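Local coordinates for protein leucine--tRNA ligase (PDB 5AH5) that probably charges tRNA(Leu) with L-leucine at the expense of ATP, as a class I leucyl-tRNA synthetase of Agrobacterium radiobacter, at residues 8-11 with 12-15; 459-462 with 463-466. One frame throughout, in Å; residues are numbered along the deposited sequence.

Overall arrangement
Interactions 1 and 2 are both local contacts, and they lie far apart. Their centres are about 49 Å from each other and their nearest atoms about 39 Å. Interaction 1 lies on helix 5-19, near the N-terminus, and this helix packs against helix 720-729. Interaction 2 lies in the loop that leads into helix 466-469, and so comes shortly before Cys-473 and Cys-476, two of the four cysteines that bind the zinc ion. Neither contact belongs to the pocket that holds the leucyl-sulfamoyl adenosine. The bound tRNA is also distant: its nearest atom is about 18 Å from interaction 1 and about 28 Å from interaction 2.

Interaction 1: residues 8-11 with 12-15; sequences RDAF and WQQK
Phe-11 and Trp-12 form an edge-to-face aromatic pair on one side of helix 5-19, with Arg-8 beside them one turn earlier. This is the tight part of the contact. The two ring planes are at 90°. Phe-11 CD2 sits over the Trp-12 ring, 3.7 Å from Trp-12 CE2. CG of Phe-11 is anti to the backbone N (chi1 177°), and the ring stands out from the helix between Arg-8 and Lys-15. Arg-8 NH1 lies over the centre of one face of that ring. The Arg-8 chain is bent at chi2 and chi3, and its NH2 comes within 3.4 Å of Trp-12 CZ2. Glu-725 of helix 720-729 fixes both polar ends: it makes a salt bridge to Arg-8 NE and accepts a bond from Trp-12 NE1. Trp-12 is buried against that helix. The backbone adds regular helical bonds, such as Trp-12 N to Arg-8 O (3.0 Å) and Gln-13 N to Asp-9 O (2.9 Å). The solvent side of the helix is looser: Ala-10 and Gln-14 are exposed and meet mainly through the backbone bond from Gln-14 N to Ala-10 O. Lys-15 is only partly exposed, and its CE lies 3.7 Å from Phe-11 CZ.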
loop_
_atom_site.group_PDB
_atom_site.type_symbol
_atom_site.label_atom_id
_atom_site.label_comp_id
_atom_site.label_asym_id
_atom_site.label_seq_id
_atom_site.Cartn_x
_atom_site.Cartn_y
_atom_site.Cartn_z
ATOM N N ARG B 8 -22.826 25.382 -3.251
ATOM C CA ARG B 8 -23.644 24.212 -2.927
ATOM C C ARG B 8 -22.849 23.059 -2.410
ATOM O O ARG B 8 -23.350 22.314 -1.559
ATOM C CB ARG B 8 -24.566 23.809 -4.108
ATOM C CG ARG B 8 -25.651 24.870 -4.427
ATOM C CD ARG B 8 -26.597 25.246 -3.273
ATOM N NE ARG B 8 -27.563 24.190 -3.036
ATOM C CZ ARG B 8 -28.518 24.169 -2.087
ATOM N NH1 ARG B 8 -28.665 25.122 -1.212
ATOM N NH2 ARG B 8 -29.351 23.123 -2.013
ATOM N N ASP B 9 -21.626 22.874 -2.900
ATOM C CA ASP B 9 -20.755 21.798 -2.372
ATOM C C ASP B 9 -20.653 21.935 -0.852
ATOM O O ASP B 9 -20.867 20.959 -0.094
ATOM C CB ASP B 9 -19.329 21.829 -3.002
ATOM C CG ASP B 9 -19.297 21.320 -4.446
ATOM O OD1 ASP B 9 -20.349 20.921 -4.983
ATOM O OD2 ASP B 9 -18.237 21.340 -5.081
ATOM N N ALA B 10 -20.365 23.162 -0.394
ATOM C CA ALA B 10 -20.235 23.446 1.059
ATOM C C ALA B 10 -21.543 23.225 1.805
ATOM O O ALA B 10 -21.574 22.668 2.943
ATOM C CB ALA B 10 -19.766 24.883 1.250
ATOM N N PHE B 11 -22.640 23.652 1.182
ATOM C CA PHE B 11 -23.970 23.435 1.758
ATOM C C PHE B 11 -24.205 21.945 2.069
ATOM O O PHE B 11 -24.573 21.582 3.224
ATOM C CB PHE B 11 -25.055 24.016 0.838
ATOM C CG PHE B 11 -26.454 23.767 1.319
ATOM C CD1 PHE B 11 -27.071 24.669 2.189
ATOM C CD2 PHE B 11 -27.160 22.647 0.900
ATOM C CE1 PHE B 11 -28.359 24.438 2.653
ATOM C CE2 PHE B 11 -28.451 22.408 1.350
ATOM C CZ PHE B 11 -29.062 23.307 2.227
ATOM N N TRP B 12 -23.935 21.081 1.082
ATOM C CA TRP B 12 -24.145 19.615 1.256
ATOM C C TRP B 12 -23.162 19.007 2.216
ATOM O O TRP B 12 -23.526 18.121 2.990
ATOM C CB TRP B 12 -24.196 18.834 -0.122
ATOM C CG TRP B 12 -25.422 19.269 -0.882
ATOM C CD1 TRP B 12 -25.468 20.026 -2.005
ATOM C CD2 TRP B 12 -26.770 19.144 -0.430
ATOM N NE1 TRP B 12 -26.771 20.318 -2.332
ATOM C CE2 TRP B 12 -27.591 19.776 -1.386
ATOM C CE3 TRP B 12 -27.371 18.466 0.640
ATOM C CZ2 TRP B 12 -28.989 19.792 -1.289
ATOM C CZ3 TRP B 12 -28.792 18.483 0.749
ATOM C CH2 TRP B 12 -29.565 19.155 -0.207
ATOM N N GLN B 13 -21.908 19.458 2.169
ATOM C CA GLN B 13 -20.889 19.015 3.129
ATOM C C GLN B 13 -21.367 19.297 4.557
ATOM O O GLN B 13 -21.251 18.459 5.435
ATOM C CB GLN B 13 -19.546 19.703 2.856
ATOM C CG GLN B 13 -18.834 19.125 1.651
ATOM C CD GLN B 13 -17.899 20.114 0.979
ATOM O OE1 GLN B 13 -17.540 21.138 1.547
ATOM N NE2 GLN B 13 -17.494 19.801 -0.261
ATOM N N GLN B 14 -22.032 20.406 4.765
ATOM C CA GLN B 14 -22.452 20.716 6.121
ATOM C C GLN B 14 -23.638 19.819 6.535
ATOM O O GLN B 14 -23.684 19.256 7.652
ATOM C CB GLN B 14 -22.717 22.201 6.250
ATOM C CG GLN B 14 -22.578 22.656 7.683
ATOM C CD GLN B 14 -23.642 23.601 8.053
ATOM O OE1 GLN B 14 -23.553 24.797 7.772
ATOM N NE2 GLN B 14 -24.682 23.078 8.684
ATOM N N LYS B 15 -24.530 19.549 5.582
ATOM C CA LYS B 15 -25.651 18.621 5.846
ATOM C C LYS B 15 -25.163 17.256 6.283
ATOM O O LYS B 15 -25.658 16.674 7.283
ATOM C CB LYS B 15 -26.520 18.501 4.599
ATOM C CG LYS B 15 -27.309 19.755 4.267
ATOM C CD LYS B 15 -28.168 20.164 5.445
ATOM C CE LYS B 15 -29.404 20.896 5.004
ATOM N NZ LYS B 15 -29.684 22.022 5.908
#

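Interaction 2: residues 459-462 with 463-466; sequences GSPL and SRDE
Ser-460 and Ser-463 are joined by two hydrogen bonds that run in the same direction. Ser-463 OG donates to Ser-460 O at 2.7 Å, in the carbonyl plane, on a lone pair of Ser-460 O. Ser-463 N donates to Ser-460 OG at 3.1 Å. The first bond depends on the Ser-463 torsion (chi1 83°), which sets OG between the backbone N and the carbonyl carbon. Ser-460 is buried, and its OG is also bonded to Pro-484 O, so this hydroxyl has two polar partners.

The second group of bonds belongs to the Arg-464 guanidinium. Its NH2 donates to Gly-459 O at 2.8 Å, and the oxygen lies 18° out of the guanidinium plane. Outside the segments, NE bonds to Ser-458 O and NH1 to Ile-454 O. Three backbone carbonyls thus hold the rotation of the group.

Van der Waals contact is slight. One face of the guanidinium lies against Pro-461 CA, 3.7 Å from Arg-464 CZ. The buried Leu-462 side chain touches Pro-450.

Backbone bonds complete the arrangement. Gly-459 has a positive phi (56°), a conformation that favours glycine. Arg-464 N to Pro-461 O is weak, at 3.4 Å. Asp-465 N to Leu-462 O is shorter, at 3.0 Å. The two bonds close overlapping type I beta-turns, 461-464 and 462-465, which lead to Asp-465, the N-cap of helix 466-469, whose OD1 caps Trp-468 N.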
loop_
_atom_site.group_PDB
_atom_site.type_symbol
_atom_site.label_atom_id
_atom_site.label_comp_id
_atom_site.label_asym_id
_atom_site.label_seq_id
_atom_site.Cartn_x
_atom_site.Cartn_y
_atom_site.Cartn_z
ATOM N N GLY B 459 27.538 16.389 16.602
ATOM C CA GLY B 459 26.592 15.309 16.851
ATOM C C GLY B 459 25.194 15.539 16.303
ATOM O O GLY B 459 24.964 16.346 15.381
ATOM N N SER B 460 24.248 14.843 16.906
ATOM C CA SER B 460 22.839 14.976 16.490
ATOM C C SER B 460 22.275 16.308 16.969
ATOM O O SER B 460 22.755 16.835 17.938
ATOM C CB SER B 460 22.002 13.873 17.123
ATOM O OG SER B 460 21.612 14.288 18.437
ATOM N N PRO B 461 21.183 16.799 16.351
ATOM C CA PRO B 461 20.633 18.073 16.795
ATOM C C PRO B 461 20.206 18.079 18.283
ATOM O O PRO B 461 20.383 19.115 18.953
ATOM C CB PRO B 461 19.448 18.290 15.870
ATOM C CG PRO B 461 19.773 17.535 14.623
ATOM C CD PRO B 461 20.656 16.395 15.021
ATOM N N LEU B 462 19.678 16.964 18.797
ATOM C CA LEU B 462 19.210 16.994 20.205
ATOM C C LEU B 462 20.378 17.004 21.158
ATOM O O LEU B 462 20.276 17.592 22.201
ATOM C CB LEU B 462 18.299 15.833 20.554
ATOM C CG LEU B 462 16.907 15.910 19.923
ATOM C CD1 LEU B 462 16.220 14.544 20.008
ATOM C CD2 LEU B 462 16.111 17.000 20.592
ATOM N N SER B 463 21.471 16.319 20.792
ATOM C CA SER B 463 22.676 16.281 21.573
ATOM C C SER B 463 23.280 17.659 21.895
ATOM O O SER B 463 24.048 17.753 22.791
ATOM C CB SER B 463 23.766 15.425 20.885
ATOM O OG SER B 463 24.425 16.226 19.939
ATOM N N ARG B 464 22.912 18.700 21.166
ATOM C CA ARG B 464 23.440 20.040 21.330
ATOM C C ARG B 464 22.701 20.802 22.390
ATOM O O ARG B 464 23.055 21.962 22.669
ATOM C CB ARG B 464 23.275 20.818 20.014
ATOM C CG ARG B 464 24.062 20.204 18.869
ATOM C CD ARG B 464 23.587 20.709 17.518
ATOM N NE ARG B 464 23.994 19.778 16.485
ATOM C CZ ARG B 464 23.552 19.782 15.237
ATOM N NH1 ARG B 464 22.719 20.712 14.787
ATOM N NH2 ARG B 464 23.968 18.820 14.450
ATOM N N ASP B 465 21.624 20.197 22.903
ATOM C CA ASP B 465 20.723 20.880 23.799
ATOM C C ASP B 465 20.988 20.305 25.141
ATOM O O ASP B 465 20.357 19.323 25.504
ATOM C CB ASP B 465 19.250 20.630 23.440
ATOM C CG ASP B 465 18.315 21.491 24.262
ATOM O OD1 ASP B 465 18.673 21.770 25.449
ATOM O OD2 ASP B 465 17.250 21.924 23.750
ATOM N N GLU B 466 21.854 20.976 25.897
ATOM C CA GLU B 466 22.362 20.444 27.144
ATOM C C GLU B 466 21.313 20.323 28.219
ATOM O O GLU B 466 21.355 19.341 28.919
ATOM C CB GLU B 466 23.584 21.277 27.678
ATOM C CG GLU B 466 24.389 20.549 28.748
ATOM C CD GLU B 466 25.659 21.301 29.205
ATOM O OE1 GLU B 466 25.528 22.404 29.792
ATOM O OE2 GLU B 466 26.777 20.780 28.954
#